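Local coordinates for uncharacterized protein (Sus scrofa, PDB 5BNF) that is porcine CD38, a disulfide-bonded member of the ADP-ribosyl cyclase family that joins a largely helical part to a part built on a parallel beta-sheet, at residues F139-S144 with F173-V178; A191-D196 with S208-L213. All coordinates share one frame; numbering follows the deposited sequence.

Contact 1 (F139-S144 with F173-V178); sequences FWNLLS and FGRVEV
Ser144 and Glu177 face each other where helix 135-149 comes up to helix 172-180, their CA atoms 6.2 Å apart. Glu177 has CG beside its own backbone N (chi1 -62°) and runs out extended, which lays CG and the carboxylate alongside Ser144: Glu177 CG sits 3.8 Å from Ser144 CB, and Glu177 OE2 stays 3.5 Å from Ser144 OG. That last pair is close and polar but does not count as a hydrogen bond. With OG turned back beside the backbone N, Ser144 OG donates its proton to Trp140 O instead, at 3.0 Å. The same carbonyl takes the helical bond from Ser144 N, the two donors arriving from opposite faces of its plane, so the hydroxyl is held in place by its own helix.

One turn earlier, Asn141 reaches out with its amide. Asn141 OD1 lies 3.5 Å from Val176 CG2, a methyl that Val176 directs to this side. The Arg175 side chain bends at its second and third torsions and crosses that of Asn141 at about a right angle, amide and guanidinium planes 47° apart, but Asn141 OD1 and Arg175 NH1 stop 4.2 Å apart, too long to call a bond. Arg175 also touches a crystal neighbour, so its pose may owe something to the lattice.

The axes of segments 139-144 and 173-178 come within 9.7 Å, their directions 53° apart. Phe139 packs against Phe41, Tyr58 and Trp111, while Val178 rests on helix 208-219. The arrangement is consistent with the junction between the helical and sheet-bearing parts of the ADP-ribosyl cyclase fold.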
ATOM      1  N   PHE A 139      -0.459  -2.756  -9.128  1.00 21.58           N
ATOM      2  CA  PHE A 139       0.424  -3.330  -8.143  1.00 28.27           C
ATOM      3  C   PHE A 139       0.020  -2.833  -6.755  1.00 27.72           C
ATOM      4  O   PHE A 139      -0.441  -3.600  -5.910  1.00 35.62           O
ATOM      5  CB  PHE A 139       1.858  -2.913  -8.422  1.00 25.39           C
ATOM      6  CG  PHE A 139       2.802  -3.306  -7.338  1.00 31.88           C
ATOM      7  CD1 PHE A 139       3.189  -4.624  -7.191  1.00 22.84           C
ATOM      8  CD2 PHE A 139       3.269  -2.366  -6.430  1.00 35.80           C
ATOM      9  CE1 PHE A 139       4.031  -5.004  -6.143  1.00 38.55           C
ATOM     10  CE2 PHE A 139       4.109  -2.738  -5.384  1.00 26.98           C
ATOM     11  CZ  PHE A 139       4.491  -4.056  -5.241  1.00 35.88           C
ATOM     12  N   TRP A 140       0.190  -1.536  -6.535  1.00 26.71           N
ATOM     13  CA  TRP A 140      -0.137  -0.938  -5.252  1.00 30.48           C
ATOM     14  C   TRP A 140      -1.559  -1.215  -4.787  1.00 29.36           C
ATOM     15  O   TRP A 140      -1.802  -1.386  -3.596  1.00 31.05           O
ATOM     16  CB  TRP A 140       0.133   0.562  -5.302  1.00 24.44           C
ATOM     17  CG  TRP A 140       1.593   0.868  -5.359  1.00 23.00           C
ATOM     18  CD1 TRP A 140       2.281   1.391  -6.410  1.00 33.69           C
ATOM     19  CD2 TRP A 140       2.549   0.656  -4.320  1.00 24.80           C
ATOM     20  NE1 TRP A 140       3.609   1.522  -6.092  1.00 40.50           N
ATOM     21  CE2 TRP A 140       3.801   1.078  -4.812  1.00 38.31           C
ATOM     22  CE3 TRP A 140       2.470   0.152  -3.017  1.00 24.49           C
ATOM     23  CZ2 TRP A 140       4.968   1.013  -4.049  1.00 45.51           C
ATOM     24  CZ3 TRP A 140       3.630   0.087  -2.257  1.00 31.06           C
ATOM     25  CH2 TRP A 140       4.861   0.516  -2.775  1.00 27.00           C
ATOM     26  N   ASN A 141      -2.493  -1.271  -5.729  1.00 28.37           N
ATOM     27  CA  ASN A 141      -3.884  -1.546  -5.404  1.00 27.53           C
ATOM     28  C   ASN A 141      -4.027  -2.956  -4.858  1.00 29.27           C
ATOM     29  O   ASN A 141      -4.757  -3.187  -3.898  1.00 29.71           O
ATOM     30  CB  ASN A 141      -4.749  -1.406  -6.646  1.00 41.02           C
ATOM     31  CG  ASN A 141      -5.932  -0.511  -6.422  1.00 61.43           C
ATOM     32  OD1 ASN A 141      -6.855  -0.850  -5.679  1.00 51.88           O
ATOM     33  ND2 ASN A 141      -5.912   0.654  -7.062  1.00 62.56           N
ATOM     34  N   LEU A 142      -3.320  -3.898  -5.477  1.00 29.04           N
ATOM     35  CA  LEU A 142      -3.361  -5.291  -5.054  1.00 29.97           C
ATOM     36  C   LEU A 142      -2.615  -5.517  -3.729  1.00 36.40           C
ATOM     37  O   LEU A 142      -3.078  -6.254  -2.862  1.00 40.63           O
ATOM     38  CB  LEU A 142      -2.757  -6.178  -6.143  1.00 23.05           C
ATOM     39  CG  LEU A 142      -2.588  -7.661  -5.818  1.00 26.86           C
ATOM     40  CD1 LEU A 142      -3.932  -8.259  -5.384  1.00 25.30           C
ATOM     41  CD2 LEU A 142      -2.033  -8.381  -7.038  1.00 40.33           C
ATOM     42  N   LEU A 143      -1.461  -4.879  -3.579  1.00 23.69           N
ATOM     43  CA  LEU A 143      -0.662  -5.018  -2.374  1.00 29.39           C
ATOM     44  C   LEU A 143      -1.485  -4.575  -1.170  1.00 33.18           C
ATOM     45  O   LEU A 143      -1.525  -5.247  -0.139  1.00 29.82           O
ATOM     46  CB  LEU A 143       0.602  -4.162  -2.475  1.00 12.11           C
ATOM     47  CG  LEU A 143       1.714  -4.630  -1.539  1.00 39.52           C
ATOM     48  CD1 LEU A 143       1.978  -6.110  -1.803  1.00 25.54           C
ATOM     49  CD2 LEU A 143       2.983  -3.804  -1.752  1.00 30.22           C
ATOM     50  N   SER A 144      -2.155  -3.438  -1.322  1.00 38.03           N
ATOM     51  CA  SER A 144      -2.984  -2.891  -0.263  1.00 27.81           C
ATOM     52  C   SER A 144      -4.110  -3.846   0.074  1.00 29.05           C
ATOM     53  O   SER A 144      -4.371  -4.122   1.244  1.00 31.85           O
ATOM     54  CB  SER A 144      -3.546  -1.541  -0.693  1.00 21.80           C
ATOM     55  OG  SER A 144      -2.505  -0.587  -0.806  1.00 22.21           O
ATOM     56  N   PHE A 173      -7.205   3.730   1.152  1.00 20.89           N
ATOM     57  CA  PHE A 173      -7.674   3.271   2.441  1.00 29.76           C
ATOM     58  C   PHE A 173      -9.192   3.196   2.529  1.00 25.18           C
ATOM     59  O   PHE A 173      -9.738   2.180   2.933  1.00 28.15           O
ATOM     60  CB  PHE A 173      -7.188   4.185   3.567  1.00 22.97           C
ATOM     61  CG  PHE A 173      -7.647   3.737   4.925  1.00 18.36           C
ATOM     62  CD1 PHE A 173      -7.214   2.523   5.449  1.00 31.72           C
ATOM     63  CD2 PHE A 173      -8.547   4.483   5.650  1.00 15.82           C
ATOM     64  CE1 PHE A 173      -7.673   2.060   6.676  1.00 21.41           C
ATOM     65  CE2 PHE A 173      -9.017   4.030   6.880  1.00 32.12           C
ATOM     66  CZ  PHE A 173      -8.577   2.811   7.395  1.00 24.06           C
ATOM     67  N   GLY A 174      -9.863   4.281   2.157  1.00 29.03           N
ATOM     68  CA  GLY A 174     -11.306   4.330   2.255  1.00 27.65           C
ATOM     69  C   GLY A 174     -12.109   3.563   1.231  1.00 31.96           C
ATOM     70  O   GLY A 174     -13.235   3.160   1.506  1.00 33.57           O
ATOM     71  N   ARG A 175     -11.549   3.356   0.050  1.00 25.96           N
ATOM     72  CA  ARG A 175     -12.276   2.646  -0.988  1.00 35.28           C
ATOM     73  C   ARG A 175     -11.813   1.193  -1.118  1.00 41.71           C
ATOM     74  O   ARG A 175     -12.575   0.322  -1.543  1.00 44.19           O
ATOM     75  CB  ARG A 175     -12.102   3.379  -2.309  1.00 26.37           C
ATOM     76  CG  ARG A 175     -13.121   3.026  -3.365  1.00 40.76           C
ATOM     77  CD  ARG A 175     -12.402   2.671  -4.645  1.00 48.04           C
ATOM     78  NE  ARG A 175     -11.199   3.480  -4.774  1.00 38.92           N
ATOM     79  CZ  ARG A 175     -10.080   3.063  -5.350  1.00 50.66           C
ATOM     80  NH1 ARG A 175     -10.009   1.843  -5.863  1.00 40.69           N
ATOM     81  NH2 ARG A 175      -9.021   3.862  -5.381  1.00 52.19           N
ATOM     82  N   VAL A 176     -10.570   0.924  -0.735  1.00 34.65           N
ATOM     83  CA  VAL A 176     -10.051  -0.432  -0.826  1.00 32.15           C
ATOM     84  C   VAL A 176      -9.761  -1.118   0.510  1.00 30.99           C
ATOM     85  O   VAL A 176     -10.468  -2.037   0.907  1.00 33.39           O
ATOM     86  CB  VAL A 176      -8.768  -0.465  -1.664  1.00 35.21           C
ATOM     87  CG1 VAL A 176      -8.161  -1.855  -1.628  1.00 30.35           C
ATOM     88  CG2 VAL A 176      -9.081  -0.062  -3.087  1.00 40.54           C
ATOM     89  N   GLU A 177      -8.722  -0.657   1.196  1.00 26.05           N
ATOM     90  CA  GLU A 177      -8.299  -1.250   2.452  1.00 27.47           C
ATOM     91  C   GLU A 177      -9.363  -1.485   3.517  1.00 27.05           C
ATOM     92  O   GLU A 177      -9.561  -2.623   3.917  1.00 28.28           O
ATOM     93  CB  GLU A 177      -7.126  -0.451   3.021  1.00 17.98           C
ATOM     94  CG  GLU A 177      -5.931  -0.489   2.096  1.00 18.14           C
ATOM     95  CD  GLU A 177      -4.845   0.488   2.481  1.00 39.83           C
ATOM     96  OE1 GLU A 177      -5.168   1.657   2.773  1.00 59.29           O
ATOM     97  OE2 GLU A 177      -3.664   0.094   2.476  1.00 55.09           O
ATOM     98  N   VAL A 178     -10.060  -0.444   3.968  1.00 28.02           N
ATOM     99  CA  VAL A 178     -11.082  -0.639   5.002  1.00 28.02           C
ATOM    100  C   VAL A 178     -12.046  -1.783   4.702  1.00 27.44           C
ATOM    101  O   VAL A 178     -12.394  -2.546   5.597  1.00 28.51           O
ATOM    102  CB  VAL A 178     -11.966   0.617   5.243  1.00 30.84           C
ATOM    103  CG1 VAL A 178     -12.537   0.578   6.658  1.00 23.55           C
ATOM    104  CG2 VAL A 178     -11.178   1.873   5.043  1.00 50.82           C
TER

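Contact 2 (A191-D196 with S208-L213); sequences AWVIHD and SSINEL
Val193 and Ile210 make the apolar centre of this contact, the helix side chain reaching over to the strand with its terminal methyl. Ile210 CD1 meets Val193 CG2 at 3.5 Å, branch end against branch end. Ile210 CG1 and Val193 CG2 take the same place, beside the backbone N and anti to the carbonyl carbon, which brings these branches into the gap. A second, slacker apolar touch follows one turn further along the helix, where Leu213 CD2 approaches Ala191 CB at 4.5 Å. Ala191 and Val193 are two residues apart on the strand, and Ile210 and Leu213 three apart on the helix, so each element offers one face. The backbones stay well separated, with the CA atoms of Ala191 and Ile210, the nearest pair, still 8.7 Å apart.

Hydrogen bonding stays within each element or goes to third parties. In the first turn of the helix, Glu212 N binds Ser208 O at 3.0 Å, and Ser209 OG takes up Phe167 N outside the pair. On the strand side, Ala191 and Val193 are bonded through their backbones to strand 223-229, and His195 NE2 is bonded to Glu228 OE1. Phe224 of that strand touches both Ala191 and Leu213, extending the apolar layer beside the contact.

Strand 186-194, helix 208-219 and strand 223-229 form a beta-alpha-beta unit, and this is where the helix settles on its first strand. With four buried residues doing the touching, the contact implies hydrophobic packing: it probably rests on shape and exclusion of water, since the touching groups are all aliphatic.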
ATOM      1  N   ALA A 191      -8.414   4.635  15.129  1.00 24.65           N
ATOM      2  CA  ALA A 191      -7.991   5.724  14.268  1.00 29.82           C
ATOM      3  C   ALA A 191      -7.369   6.826  15.101  1.00 33.86           C
ATOM      4  O   ALA A 191      -7.849   7.127  16.189  1.00 35.44           O
ATOM      5  CB  ALA A 191      -9.183   6.268  13.482  1.00 27.30           C
ATOM      6  N   TRP A 192      -6.285   7.406  14.597  1.00 42.87           N
ATOM      7  CA  TRP A 192      -5.605   8.501  15.282  1.00 36.05           C
ATOM      8  C   TRP A 192      -5.637   9.712  14.361  1.00 36.00           C
ATOM      9  O   TRP A 192      -5.146   9.654  13.232  1.00 37.81           O
ATOM     10  CB  TRP A 192      -4.133   8.160  15.588  1.00 42.32           C
ATOM     11  CG  TRP A 192      -3.905   6.924  16.421  1.00 33.40           C
ATOM     12  CD1 TRP A 192      -3.616   5.668  15.964  1.00 35.61           C
ATOM     13  CD2 TRP A 192      -3.970   6.824  17.848  1.00 20.84           C
ATOM     14  NE1 TRP A 192      -3.498   4.792  17.020  1.00 25.19           N
ATOM     15  CE2 TRP A 192      -3.713   5.477  18.187  1.00 33.65           C
ATOM     16  CE3 TRP A 192      -4.224   7.741  18.875  1.00 41.67           C
ATOM     17  CZ2 TRP A 192      -3.701   5.025  19.510  1.00 45.23           C
ATOM     18  CZ3 TRP A 192      -4.212   7.293  20.191  1.00 31.92           C
ATOM     19  CH2 TRP A 192      -3.952   5.947  20.494  1.00 44.61           C
ATOM     20  N   VAL A 193      -6.235  10.802  14.829  1.00 29.77           N
ATOM     21  CA  VAL A 193      -6.284  12.025  14.042  1.00 34.31           C
ATOM     22  C   VAL A 193      -5.201  12.932  14.620  1.00 45.45           C
ATOM     23  O   VAL A 193      -5.254  13.322  15.791  1.00 37.32           O
ATOM     24  CB  VAL A 193      -7.665  12.712  14.133  1.00 31.77           C
ATOM     25  CG1 VAL A 193      -7.660  14.003  13.344  1.00 27.13           C
ATOM     26  CG2 VAL A 193      -8.737  11.792  13.585  1.00 33.11           C
ATOM     27  N   ILE A 194      -4.212  13.248  13.791  1.00 43.62           N
ATOM     28  CA  ILE A 194      -3.092  14.073  14.214  1.00 41.12           C
ATOM     29  C   ILE A 194      -3.366  15.551  14.037  1.00 47.57           C
ATOM     30  O   ILE A 194      -3.814  15.990  12.979  1.00 52.83           O
ATOM     31  CB  ILE A 194      -1.824  13.728  13.422  1.00 37.61           C
ATOM     32  CG1 ILE A 194      -1.732  12.217  13.215  1.00 33.75           C
ATOM     33  CG2 ILE A 194      -0.605  14.230  14.166  1.00 35.05           C
ATOM     34  CD1 ILE A 194      -1.806  11.417  14.491  1.00 39.60           C
ATOM     35  N   HIS A 195      -3.092  16.317  15.087  1.00 53.24           N
ATOM     36  CA  HIS A 195      -3.292  17.759  15.066  1.00 62.22           C
ATOM     37  C   HIS A 195      -1.990  18.483  15.376  1.00 71.83           C
ATOM     38  O   HIS A 195      -1.196  18.033  16.201  1.00 73.46           O
ATOM     39  CB  HIS A 195      -4.336  18.184  16.103  1.00 48.91           C
ATOM     40  CG  HIS A 195      -5.719  17.696  15.812  1.00 58.47           C
ATOM     41  ND1 HIS A 195      -6.275  17.739  14.552  1.00 62.34           N
ATOM     42  CD2 HIS A 195      -6.674  17.191  16.627  1.00 58.54           C
ATOM     43  CE1 HIS A 195      -7.511  17.281  14.603  1.00 59.22           C
ATOM     44  NE2 HIS A 195      -7.780  16.944  15.851  1.00 63.91           N
ATOM     45  N   ASP A 196      -1.782  19.608  14.706  1.00 83.03           N
ATOM     46  CA  ASP A 196      -0.602  20.431  14.921  1.00 92.14           C
ATOM     47  C   ASP A 196      -0.927  21.437  16.015  1.00 99.26           C
ATOM     48  O   ASP A 196      -1.925  22.152  15.924  1.00101.19           O
ATOM     49  CB  ASP A 196      -0.247  21.175  13.636  1.00 86.09           C
ATOM     50  CG  ASP A 196       0.700  20.396  12.758  1.00 93.57           C
ATOM     51  OD1 ASP A 196       0.567  19.157  12.684  1.00 88.94           O
ATOM     52  OD2 ASP A 196       1.575  21.027  12.135  1.00 92.85           O
ATOM     53  N   SER A 208     -17.996  14.428  10.469  1.00 32.73           N
ATOM     54  CA  SER A 208     -18.778  13.527   9.643  1.00 31.52           C
ATOM     55  C   SER A 208     -17.882  12.568   8.855  1.00 34.37           C
ATOM     56  O   SER A 208     -18.282  11.447   8.545  1.00 39.31           O
ATOM     57  CB  SER A 208     -19.675  14.329   8.691  1.00 36.26           C
ATOM     58  OG  SER A 208     -18.912  15.173   7.854  1.00 44.76           O
ATOM     59  N   SER A 209     -16.666  13.002   8.542  1.00 28.13           N
ATOM     60  CA  SER A 209     -15.733  12.167   7.794  1.00 27.49           C
ATOM     61  C   SER A 209     -15.412  10.888   8.554  1.00 26.13           C
ATOM     62  O   SER A 209     -15.472   9.790   8.001  1.00 27.24           O
ATOM     63  CB  SER A 209     -14.433  12.933   7.522  1.00 39.85           C
ATOM     64  OG  SER A 209     -13.563  12.185   6.696  1.00 54.00           O
ATOM     65  N   ILE A 210     -15.062  11.033   9.827  1.00 24.74           N
ATOM     66  CA  ILE A 210     -14.726   9.884  10.647  1.00 28.12           C
ATOM     67  C   ILE A 210     -15.960   9.054  10.948  1.00 24.06           C
ATOM     68  O   ILE A 210     -15.866   7.856  11.173  1.00 35.10           O
ATOM     69  CB  ILE A 210     -14.023  10.343  11.941  1.00 38.44           C
ATOM     70  CG1 ILE A 210     -12.580  10.728  11.601  1.00 36.29           C
ATOM     71  CG2 ILE A 210     -14.041   9.244  12.997  1.00 21.72           C
ATOM     72  CD1 ILE A 210     -12.048  11.883  12.398  1.00 51.58           C
ATOM     73  N   ASN A 211     -17.123   9.690  10.942  1.00 31.31           N
ATOM     74  CA  ASN A 211     -18.354   8.963  11.182  1.00 30.86           C
ATOM     75  C   ASN A 211     -18.608   8.054   9.977  1.00 25.84           C
ATOM     76  O   ASN A 211     -19.197   6.985  10.112  1.00 24.86           O
ATOM     77  CB  ASN A 211     -19.527   9.920  11.369  1.00 21.63           C
ATOM     78  CG  ASN A 211     -20.840   9.188  11.547  1.00 27.15           C
ATOM     79  OD1 ASN A 211     -21.095   8.599  12.591  1.00 25.99           O
ATOM     80  ND2 ASN A 211     -21.675   9.204  10.514  1.00 31.16           N
ATOM     81  N   GLU A 212     -18.151   8.468   8.802  1.00 23.71           N
ATOM     82  CA  GLU A 212     -18.339   7.641   7.617  1.00 30.39           C
ATOM     83  C   GLU A 212     -17.538   6.364   7.775  1.00 31.13           C
ATOM     84  O   GLU A 212     -17.985   5.291   7.364  1.00 32.46           O
ATOM     85  CB  GLU A 212     -17.888   8.369   6.355  1.00 26.60           C
ATOM     86  CG  GLU A 212     -18.728   9.559   5.996  1.00 40.37           C
ATOM     87  CD  GLU A 212     -18.295  10.187   4.691  1.00 59.07           C
ATOM     88  OE1 GLU A 212     -17.112  10.584   4.588  1.00 51.80           O
ATOM     89  OE2 GLU A 212     -19.137  10.279   3.775  1.00 46.96           O
ATOM     90  N   LEU A 213     -16.355   6.489   8.375  1.00 21.60           N
ATOM     91  CA  LEU A 213     -15.485   5.339   8.605  1.00 26.08           C
ATOM     92  C   LEU A 213     -16.110   4.427   9.651  1.00 23.38           C
ATOM     93  O   LEU A 213     -16.139   3.205   9.499  1.00 30.44           O
ATOM     94  CB  LEU A 213     -14.097   5.794   9.082  1.00 26.60           C
ATOM     95  CG  LEU A 213     -13.151   4.701   9.600  1.00 35.92           C
ATOM     96  CD1 LEU A 213     -12.970   3.615   8.545  1.00 19.70           C
ATOM     97  CD2 LEU A 213     -11.793   5.321   9.970  1.00 26.25           C
TER

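Overall arrangement
The two contacts lie in series along the chain, their centres 19 Å apart, and meet directly where Val178 CG1 of helix 172-180 packs 3.6 Å from Leu213 CD1 of helix 208-219. Contact 1 is near the centre of the chain yet only partly buried, with Arg175 exposed; contact 2 sits about 20 Å from that centre, but every residue that touches is buried. Their chemistry follows: helix meets helix in contact 1 largely through polar ends, with some aliphatic contact, whereas helix meets strand in contact 2 through aliphatic groups alone. Helix 172-180 is followed in the chain by strand 186-194, so one run of chain passes from the junction into the sheet.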